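Local coordinates for uncharacterized protein PSPTO_0244 (PDB 3MYX) that is of unknown function but has a cupin fold and may be related to (S)-ureidoglycine aminohydrolases, at residues A[19-27]-A[35-43]; A[130-139]-A[167-175]. All blocks are in the same frame, centred on the assembly; numbering follows the deposited sequence.

Contact 1. Residues A[19-27]-A[35-43]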
loop_
_atom_site.group_PDB
_atom_site.type_symbol
_atom_site.label_atom_id
_atom_site.label_comp_id
_atom_site.label_asym_id
_atom_site.label_seq_id
_atom_site.Cartn_x
_atom_site.Cartn_y
_atom_site.Cartn_z
ATOM N N GLY A 19 -12.960 9.365 -5.805
ATOM C CA GLY A 19 -13.234 10.703 -5.230
ATOM C C GLY A 19 -11.996 11.489 -4.791
ATOM O O GLY A 19 -11.996 12.716 -4.679
ATOM N N THR A 20 -10.932 10.753 -4.552
ATOM C CA THR A 20 -9.728 11.236 -3.916
ATOM C C THR A 20 -9.001 12.361 -4.644
ATOM O O THR A 20 -8.797 12.323 -5.858
ATOM C CB THR A 20 -8.817 10.014 -3.774
ATOM O OG1 THR A 20 -9.557 9.005 -3.072
ATOM C CG2 THR A 20 -7.531 10.343 -3.026
ATOM N N GLU A 21 -8.624 13.375 -3.873
ATOM C CA GLU A 21 -7.830 14.478 -4.387
ATOM C C GLU A 21 -6.348 14.115 -4.315
ATOM O O GLU A 21 -5.866 13.623 -3.287
ATOM C CB GLU A 21 -8.096 15.752 -3.575
ATOM C CG GLU A 21 -9.567 16.169 -3.545
ATOM C CD GLU A 21 -10.052 16.696 -4.877
ATOM O OE1 GLU A 21 -9.214 16.892 -5.780
ATOM O OE2 GLU A 21 -11.271 16.925 -5.018
ATOM N N PHE A 22 -5.630 14.349 -5.403
ATOM C CA PHE A 22 -4.179 14.119 -5.442
ATOM C C PHE A 22 -3.431 15.432 -5.675
ATOM O O PHE A 22 -3.858 16.265 -6.490
ATOM C CB PHE A 22 -3.823 13.160 -6.576
ATOM C CG PHE A 22 -4.431 11.783 -6.440
ATOM C CD1 PHE A 22 -5.675 11.510 -6.976
ATOM C CD2 PHE A 22 -3.739 10.764 -5.800
ATOM C CE1 PHE A 22 -6.233 10.240 -6.867
ATOM C CE2 PHE A 22 -4.287 9.486 -5.689
ATOM C CZ PHE A 22 -5.530 9.224 -6.231
ATOM N N THR A 23 -2.307 15.584 -4.986
ATOM C CA THR A 23 -1.392 16.695 -5.186
ATOM C C THR A 23 -0.305 16.247 -6.146
ATOM O O THR A 23 0.377 15.246 -5.879
ATOM C CB THR A 23 -0.745 17.110 -3.849
ATOM O OG1 THR A 23 -1.752 17.661 -3.000
ATOM C CG2 THR A 23 0.354 18.167 -4.052
ATOM N N THR A 24 -0.134 16.973 -7.249
ATOM C CA THR A 24 0.905 16.664 -8.222
ATOM C C THR A 24 2.232 17.349 -7.875
ATOM O O THR A 24 2.267 18.556 -7.592
ATOM C CB THR A 24 0.477 17.088 -9.629
ATOM O OG1 THR A 24 -0.669 16.335 -10.015
ATOM C CG2 THR A 24 1.573 16.865 -10.632
ATOM N N GLY A 25 3.317 16.582 -7.926
ATOM C CA GLY A 25 4.653 17.109 -7.727
ATOM C C GLY A 25 5.482 16.239 -6.811
ATOM O O GLY A 25 4.996 15.279 -6.235
ATOM N N PRO A 26 6.765 16.561 -6.681
ATOM C CA PRO A 26 7.596 15.792 -5.768
ATOM C C PRO A 26 7.085 15.889 -4.342
ATOM O O PRO A 26 6.623 16.944 -3.917
ATOM C CB PRO A 26 8.972 16.471 -5.901
ATOM C CG PRO A 26 8.656 17.898 -6.313
ATOM C CD PRO A 26 7.453 17.752 -7.212
ATOM N N ILE A 27 7.211 14.811 -3.587
ATOM C CA ILE A 27 6.780 14.819 -2.191
ATOM C C ILE A 27 7.657 15.796 -1.393
ATOM O O ILE A 27 7.188 16.528 -0.512
ATOM C CB ILE A 27 6.813 13.396 -1.566
ATOM C CG1 ILE A 27 5.824 12.451 -2.279
ATOM C CG2 ILE A 27 6.528 13.476 -0.043
ATOM C CD1 ILE A 27 6.087 10.963 -1.998
ATOM N N SER A 35 6.220 15.336 -11.929
ATOM C CA SER A 35 4.933 15.437 -12.618
ATOM C C SER A 35 4.117 14.150 -12.495
ATOM O O SER A 35 2.878 14.183 -12.485
ATOM C CB SER A 35 5.105 15.814 -14.108
ATOM O OG SER A 35 5.840 14.850 -14.827
ATOM N N GLY A 36 4.817 13.026 -12.412
ATOM C CA GLY A 36 4.168 11.724 -12.277
ATOM C C GLY A 36 3.712 11.361 -10.880
ATOM O O GLY A 36 2.963 10.400 -10.716
ATOM N N ARG A 37 4.179 12.098 -9.866
ATOM C CA ARG A 37 3.851 11.813 -8.477
ATOM C C ARG A 37 2.534 12.466 -8.100
ATOM O O ARG A 37 2.393 13.692 -8.187
ATOM C CB ARG A 37 4.980 12.303 -7.551
ATOM C CG ARG A 37 4.695 12.118 -6.064
ATOM C CD ARG A 37 4.839 10.678 -5.606
ATOM N NE ARG A 37 6.234 10.305 -5.464
ATOM C CZ ARG A 37 6.665 9.092 -5.132
ATOM N NH1 ARG A 37 5.820 8.096 -4.985
ATOM N NH2 ARG A 37 7.958 8.878 -4.983
ATOM N N ARG A 38 1.573 11.646 -7.678
ATOM C CA ARG A 38 0.226 12.110 -7.336
ATOM C C ARG A 38 -0.043 11.647 -5.923
ATOM O O ARG A 38 -0.343 10.467 -5.681
ATOM C CB ARG A 38 -0.810 11.549 -8.317
ATOM C CG ARG A 38 -0.412 11.627 -9.776
ATOM C CD ARG A 38 -0.265 13.047 -10.265
ATOM N NE ARG A 38 0.329 13.067 -11.601
ATOM C CZ ARG A 38 -0.339 12.837 -12.732
ATOM N NH1 ARG A 38 -1.642 12.585 -12.701
ATOM N NH2 ARG A 38 0.303 12.865 -13.898
ATOM N N THR A 39 0.096 12.565 -4.972
ATOM C CA THR A 39 0.045 12.207 -3.560
ATOM C C THR A 39 -1.328 12.483 -2.975
ATOM O O THR A 39 -1.834 13.600 -3.074
ATOM C CB THR A 39 1.134 12.979 -2.804
ATOM O OG1 THR A 39 2.406 12.609 -3.356
ATOM C CG2 THR A 39 1.101 12.667 -1.331
ATOM N N ALA A 40 -1.936 11.454 -2.391
ATOM C CA ALA A 40 -3.238 11.574 -1.750
ATOM C C ALA A 40 -3.141 11.920 -0.272
ATOM O O ALA A 40 -4.087 12.458 0.301
ATOM C CB ALA A 40 -4.005 10.291 -1.923
ATOM N N PHE A 41 -2.009 11.586 0.348
ATOM C CA PHE A 41 -1.829 11.748 1.766
ATOM C C PHE A 41 -0.349 11.840 2.076
ATOM O O PHE A 41 0.449 11.055 1.566
ATOM C CB PHE A 41 -2.396 10.526 2.492
ATOM C CG PHE A 41 -2.172 10.550 3.981
ATOM C CD1 PHE A 41 -1.036 9.968 4.544
ATOM C CD2 PHE A 41 -3.078 11.162 4.812
ATOM C CE1 PHE A 41 -0.830 9.998 5.912
ATOM C CE2 PHE A 41 -2.865 11.193 6.180
ATOM C CZ PHE A 41 -1.755 10.603 6.718
ATOM N N VAL A 42 0.011 12.781 2.943
ATOM C CA VAL A 42 1.306 12.756 3.585
ATOM C C VAL A 42 1.132 13.313 4.985
ATOM O O VAL A 42 0.486 14.347 5.181
ATOM C CB VAL A 42 2.411 13.508 2.768
ATOM C CG1 VAL A 42 1.994 14.939 2.441
ATOM C CG2 VAL A 42 3.755 13.491 3.512
ATOM N N ASP A 43 1.668 12.592 5.953
ATOM C CA ASP A 43 1.557 13.116 7.314
ATOM C C ASP A 43 2.837 13.756 7.738
ATOM O O ASP A 43 3.867 13.737 7.047
ATOM C CB ASP A 43 1.068 12.103 8.354
ATOM C CG ASP A 43 2.104 11.075 8.727
ATOM O OD1 ASP A 43 3.200 11.053 8.130
ATOM O OD2 ASP A 43 1.819 10.307 9.672
HETATM O O HOH W 1 -6.524 13.206 -0.744
HETATM O O HOH W 2 -3.673 15.691 -1.682
HETATM O O HOH W 3 2.875 14.993 -4.708
#
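Arg37 reaches from strand 37-39 alongside the chain at Gly25 to Ile27, and its course can be followed atom by atom. CB and CG pack against the carbonyl oxygen of Gly25, with CG 3.2 Å from Gly25 O. Because CG stands anti to the backbone N (chi1 177°) and the chain bends twice beyond it, CD crosses Ile27 at an oblique angle, with Ile27 CG1 and CD1 lying 3.9 and 3.8 Å from it. The guanidinium then presents one face to Ile27 CD1, offset toward the rim, with NE 3.5 Å from that methyl. Arginine suits this buried place: its stem packs like a hydrocarbon, while salt bridges to Asp31 and Glu67 satisfy its charge and Phe113 adds a cation-pi contact.

Between the strands, the backbones of Thr23 and Thr39 exchange two nearly straight hydrogen bonds, Thr23 N to Thr39 O and Thr39 N to Thr23 O, each 2.8 Å, and Gly25 N donates to Arg37 O. At Gly25's backbone angles a CB would press on the preceding carbonyl oxygen, so glycine fits here. Past the paired strands, Phe22 CE2 rests 3.9 Å from Ala40 CB, a small residue against a large ring. One water accepts a hydrogen bond from Thr39 OG1 and donates to the carbonyls of Thr23 and Gly25. The short antiparallel ladder is an edge pairing of a cupin-type beta sheet, continued by strand 47-54, where Ala40 and Phe41 both face Ala49 in a classic beta bulge.

Contact 2. Residues A[130-139]-A[167-175]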
loop_
_atom_site.group_PDB
_atom_site.type_symbol
_atom_site.label_atom_id
_atom_site.label_comp_id
_atom_site.label_asym_id
_atom_site.label_seq_id
_atom_site.Cartn_x
_atom_site.Cartn_y
_atom_site.Cartn_z
ATOM N N LEU A 130 6.836 -9.390 -4.056
ATOM C CA LEU A 130 5.804 -9.851 -3.108
ATOM C C LEU A 130 4.823 -10.770 -3.825
ATOM O O LEU A 130 3.973 -10.293 -4.572
ATOM C CB LEU A 130 5.050 -8.661 -2.494
ATOM C CG LEU A 130 5.892 -7.561 -1.845
ATOM C CD1 LEU A 130 5.009 -6.340 -1.538
ATOM C CD2 LEU A 130 6.619 -8.032 -0.593
ATOM N N ASP A 131 4.905 -12.072 -3.566
ATOM C CA ASP A 131 4.079 -13.049 -4.284
ATOM C C ASP A 131 2.622 -12.979 -3.794
ATOM O O ASP A 131 2.373 -13.166 -2.607
ATOM C CB ASP A 131 4.661 -14.457 -4.044
ATOM C CG ASP A 131 4.010 -15.562 -4.876
ATOM O OD1 ASP A 131 2.992 -15.321 -5.551
ATOM O OD2 ASP A 131 4.569 -16.692 -4.851
ATOM N N ARG A 132 1.675 -12.775 -4.718
ATOM C CA ARG A 132 0.247 -12.825 -4.405
ATOM C C ARG A 132 -0.131 -14.128 -3.696
ATOM O O ARG A 132 -1.049 -14.130 -2.875
ATOM C CB ARG A 132 -0.587 -12.704 -5.695
ATOM C CG ARG A 132 -0.522 -11.339 -6.381
ATOM C CD ARG A 132 -1.089 -11.337 -7.790
ATOM N NE ARG A 132 -2.530 -11.547 -7.796
ATOM C CZ ARG A 132 -3.450 -10.594 -7.646
ATOM N NH1 ARG A 132 -3.109 -9.344 -7.424
ATOM N NH2 ARG A 132 -4.745 -10.912 -7.691
ATOM N N LEU A 133 0.552 -15.226 -4.043
ATOM C CA LEU A 133 0.259 -16.557 -3.513
ATOM C C LEU A 133 1.185 -16.945 -2.365
ATOM O O LEU A 133 1.337 -18.121 -2.057
ATOM C CB LEU A 133 0.331 -17.616 -4.628
ATOM C CG LEU A 133 -0.580 -17.414 -5.848
ATOM C CD1 LEU A 133 -0.412 -18.555 -6.866
ATOM C CD2 LEU A 133 -2.026 -17.268 -5.390
ATOM N N ALA A 134 1.780 -15.964 -1.699
ATOM C CA ALA A 134 2.640 -16.243 -0.549
ATOM C C ALA A 134 1.942 -17.150 0.466
ATOM O O ALA A 134 0.729 -17.018 0.729
ATOM C CB ALA A 134 3.033 -14.923 0.123
ATOM N N LEU A 135 2.710 -18.041 1.080
ATOM C CA LEU A 135 2.187 -18.901 2.141
ATOM C C LEU A 135 2.143 -18.123 3.456
ATOM O O LEU A 135 3.104 -17.436 3.815
ATOM C CB LEU A 135 3.083 -20.129 2.312
ATOM C CG LEU A 135 3.219 -21.001 1.064
ATOM C CD1 LEU A 135 4.253 -22.101 1.308
ATOM C CD2 LEU A 135 1.877 -21.591 0.713
ATOM N N LEU A 136 1.021 -18.232 4.165
ATOM C CA LEU A 136 0.743 -17.398 5.327
ATOM C C LEU A 136 0.681 -18.231 6.595
ATOM O O LEU A 136 0.423 -19.427 6.565
ATOM C CB LEU A 136 -0.584 -16.676 5.142
ATOM C CG LEU A 136 -0.832 -15.966 3.808
ATOM C CD1 LEU A 136 -2.170 -15.225 3.893
ATOM C CD2 LEU A 136 0.329 -15.002 3.432
ATOM N N THR A 137 0.911 -17.590 7.730
ATOM C CA THR A 137 0.794 -18.250 9.022
ATOM C C THR A 137 -0.170 -17.450 9.922
ATOM O O THR A 137 -0.349 -16.251 9.726
ATOM C CB THR A 137 2.154 -18.366 9.695
ATOM O OG1 THR A 137 2.703 -17.061 9.831
ATOM C CG2 THR A 137 3.106 -19.251 8.860
ATOM N N PRO A 138 -0.781 -18.095 10.921
ATOM C CA PRO A 138 -1.751 -17.383 11.760
ATOM C C PRO A 138 -1.264 -16.053 12.328
ATOM O O PRO A 138 -0.100 -15.922 12.756
ATOM C CB PRO A 138 -2.024 -18.383 12.881
ATOM C CG PRO A 138 -1.893 -19.696 12.212
ATOM C CD PRO A 138 -0.742 -19.541 11.237
ATOM N N SER A 139 -2.155 -15.066 12.299
ATOM C CA SER A 139 -1.873 -13.723 12.782
ATOM C C SER A 139 -3.015 -13.235 13.666
ATOM O O SER A 139 -4.064 -13.864 13.746
ATOM C CB SER A 139 -1.637 -12.788 11.591
ATOM O OG SER A 139 -2.765 -12.754 10.728
ATOM N N LEU A 167 7.627 0.145 8.730
ATOM C CA LEU A 167 6.841 -0.574 7.732
ATOM C C LEU A 167 7.024 -2.070 7.808
ATOM O O LEU A 167 8.160 -2.570 7.895
ATOM C CB LEU A 167 7.182 -0.093 6.326
ATOM C CG LEU A 167 6.623 1.258 5.920
ATOM C CD1 LEU A 167 7.290 1.719 4.606
ATOM C CD2 LEU A 167 5.110 1.208 5.773
ATOM N N ARG A 168 5.896 -2.772 7.795
ATOM C CA ARG A 168 5.840 -4.204 7.574
ATOM C C ARG A 168 4.923 -4.375 6.370
ATOM O O ARG A 168 3.820 -3.809 6.319
ATOM C CB ARG A 168 5.270 -4.928 8.799
ATOM C CG ARG A 168 6.215 -5.042 9.973
ATOM C CD ARG A 168 5.576 -5.896 11.061
ATOM N NE ARG A 168 4.384 -5.276 11.651
ATOM C CZ ARG A 168 3.110 -5.671 11.485
ATOM N NH1 ARG A 168 2.762 -6.718 10.722
ATOM N NH2 ARG A 168 2.154 -4.998 12.111
ATOM N N ILE A 169 5.401 -5.139 5.398
ATOM C CA ILE A 169 4.750 -5.271 4.095
ATOM C C ILE A 169 4.620 -6.742 3.742
ATOM O O ILE A 169 5.558 -7.518 3.909
ATOM C CB ILE A 169 5.547 -4.511 3.021
ATOM C CG1 ILE A 169 5.553 -3.011 3.349
ATOM C CG2 ILE A 169 4.969 -4.785 1.639
ATOM C CD1 ILE A 169 6.510 -2.167 2.506
ATOM N N GLY A 170 3.436 -7.147 3.301
ATOM C CA GLY A 170 3.238 -8.541 3.014
ATOM C C GLY A 170 1.861 -8.854 2.499
ATOM O O GLY A 170 1.218 -8.012 1.871
ATOM N N VAL A 171 1.441 -10.086 2.765
ATOM C CA VAL A 171 0.168 -10.604 2.336
ATOM C C VAL A 171 -0.577 -11.115 3.577
ATOM O O VAL A 171 0.034 -11.704 4.475
ATOM C CB VAL A 171 0.336 -11.708 1.269
ATOM C CG1 VAL A 171 -1.042 -12.318 0.853
ATOM C CG2 VAL A 171 1.056 -11.176 0.037
ATOM N N TRP A 172 -1.886 -10.838 3.624
ATOM C CA TRP A 172 -2.761 -11.205 4.746
ATOM C C TRP A 172 -4.032 -11.795 4.208
ATOM O O TRP A 172 -4.489 -11.407 3.122
ATOM C CB TRP A 172 -3.106 -9.956 5.527
ATOM C CG TRP A 172 -4.123 -9.967 6.642
ATOM C CD1 TRP A 172 -3.860 -10.088 7.954
ATOM C CD2 TRP A 172 -5.524 -9.683 6.540
ATOM N NE1 TRP A 172 -5.009 -9.925 8.694
ATOM C CE2 TRP A 172 -6.038 -9.644 7.838
ATOM C CE3 TRP A 172 -6.388 -9.433 5.470
ATOM C CZ2 TRP A 172 -7.371 -9.354 8.100
ATOM C CZ3 TRP A 172 -7.707 -9.147 5.733
ATOM C CH2 TRP A 172 -8.179 -9.091 7.039
ATOM N N ASP A 173 -4.631 -12.715 4.956
ATOM C CA ASP A 173 -5.982 -13.140 4.640
ATOM C C ASP A 173 -6.816 -13.344 5.884
ATOM O O ASP A 173 -6.303 -13.370 6.999
ATOM C CB ASP A 173 -6.036 -14.322 3.639
ATOM C CG ASP A 173 -5.710 -15.709 4.224
ATOM O OD1 ASP A 173 -5.585 -15.924 5.455
ATOM O OD2 ASP A 173 -5.559 -16.631 3.367
ATOM N N SER A 174 -8.117 -13.431 5.677
ATOM C CA SER A 174 -9.035 -13.550 6.791
ATOM C C SER A 174 -10.358 -14.127 6.350
ATOM O O SER A 174 -10.849 -13.832 5.265
ATOM C CB SER A 174 -9.310 -12.174 7.414
ATOM O OG SER A 174 -10.055 -12.281 8.612
ATOM N N THR A 175 -10.950 -14.884 7.252
ATOM C CA THR A 175 -12.348 -15.273 7.173
ATOM C C THR A 175 -13.196 -14.013 7.483
ATOM O O THR A 175 -12.667 -12.963 7.873
ATOM C CB THR A 175 -12.605 -16.442 8.137
ATOM O OG1 THR A 175 -12.358 -16.034 9.483
ATOM C CG2 THR A 175 -11.720 -17.654 7.810
HETATM O O HOH W 4 -3.905 -10.330 11.380
#
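Leu136 drives its two methyls against strand 168-174, each into a different neighbour. CD2 sits 3.5 Å from Val171 O and close to Val171 CB, the two side chains crossing at about a right angle. CD1 meets the carboxylate of Asp173, 3.6 Å from its CG. A branched leucine suits this spot because one tip can cover valine while the other lies against the stem and carboxylate of an acid whose charge is probably balanced elsewhere: Asp173 OD2 has a salt bridge from Arg155 and a hydrogen bond with Tyr230.

Val171 also serves the turn before Leu136. With CG1 anti to the backbone N (chi1 177°), its CG2 is left to approach Asp131 O at 3.6 Å and Ala134 CB at 4.2 Å. At one end Leu130 CD1 touches Ile169 CG2 at 3.5 Å; at the other, a water links Ser139 OG to Trp172 NE1, lying in the plane of the indole at its edge.

Behind this shell, a type I turn from Asp131 to Ala134 shapes the chain, reinforced by an Asx turn in which Asp131 OD1 accepts from Leu133 N. Arg232 holds the carbonyls of Arg132 and Ala134. Residues 130-136 thus pass from strand 127-130 over the face carrying Ile169, Val171 and Asp173, and the chain then joins the sheet's edge as strand 137-139. Strand 154-161 lies between strands 168-174 and 137-139, and strand 231-237 flanks strand 168-174 on its other side.

Contact 1 closes before contact 2 opens, so the two follow one another along the chain. Their centres lie 27 Å apart on opposite sides of the chain's centre, and about 10 Å separates their nearest atoms. Contact 1 belongs to the sheet containing strands 23-24, 37-39 and 47-54, which also takes in strand 127-130. Residues 130-139 lead from that strand to strand 137-139, one of the two outermost strands of the seven-stranded sheet that includes strand 168-174. Strand 7-11, at the other edge of that sheet, touches Ala40 and Phe41 beside contact 1. Residues 130-139 and strand 7-11 thus tie the two sheets together from different sides of the chain, helping to make one compact unit.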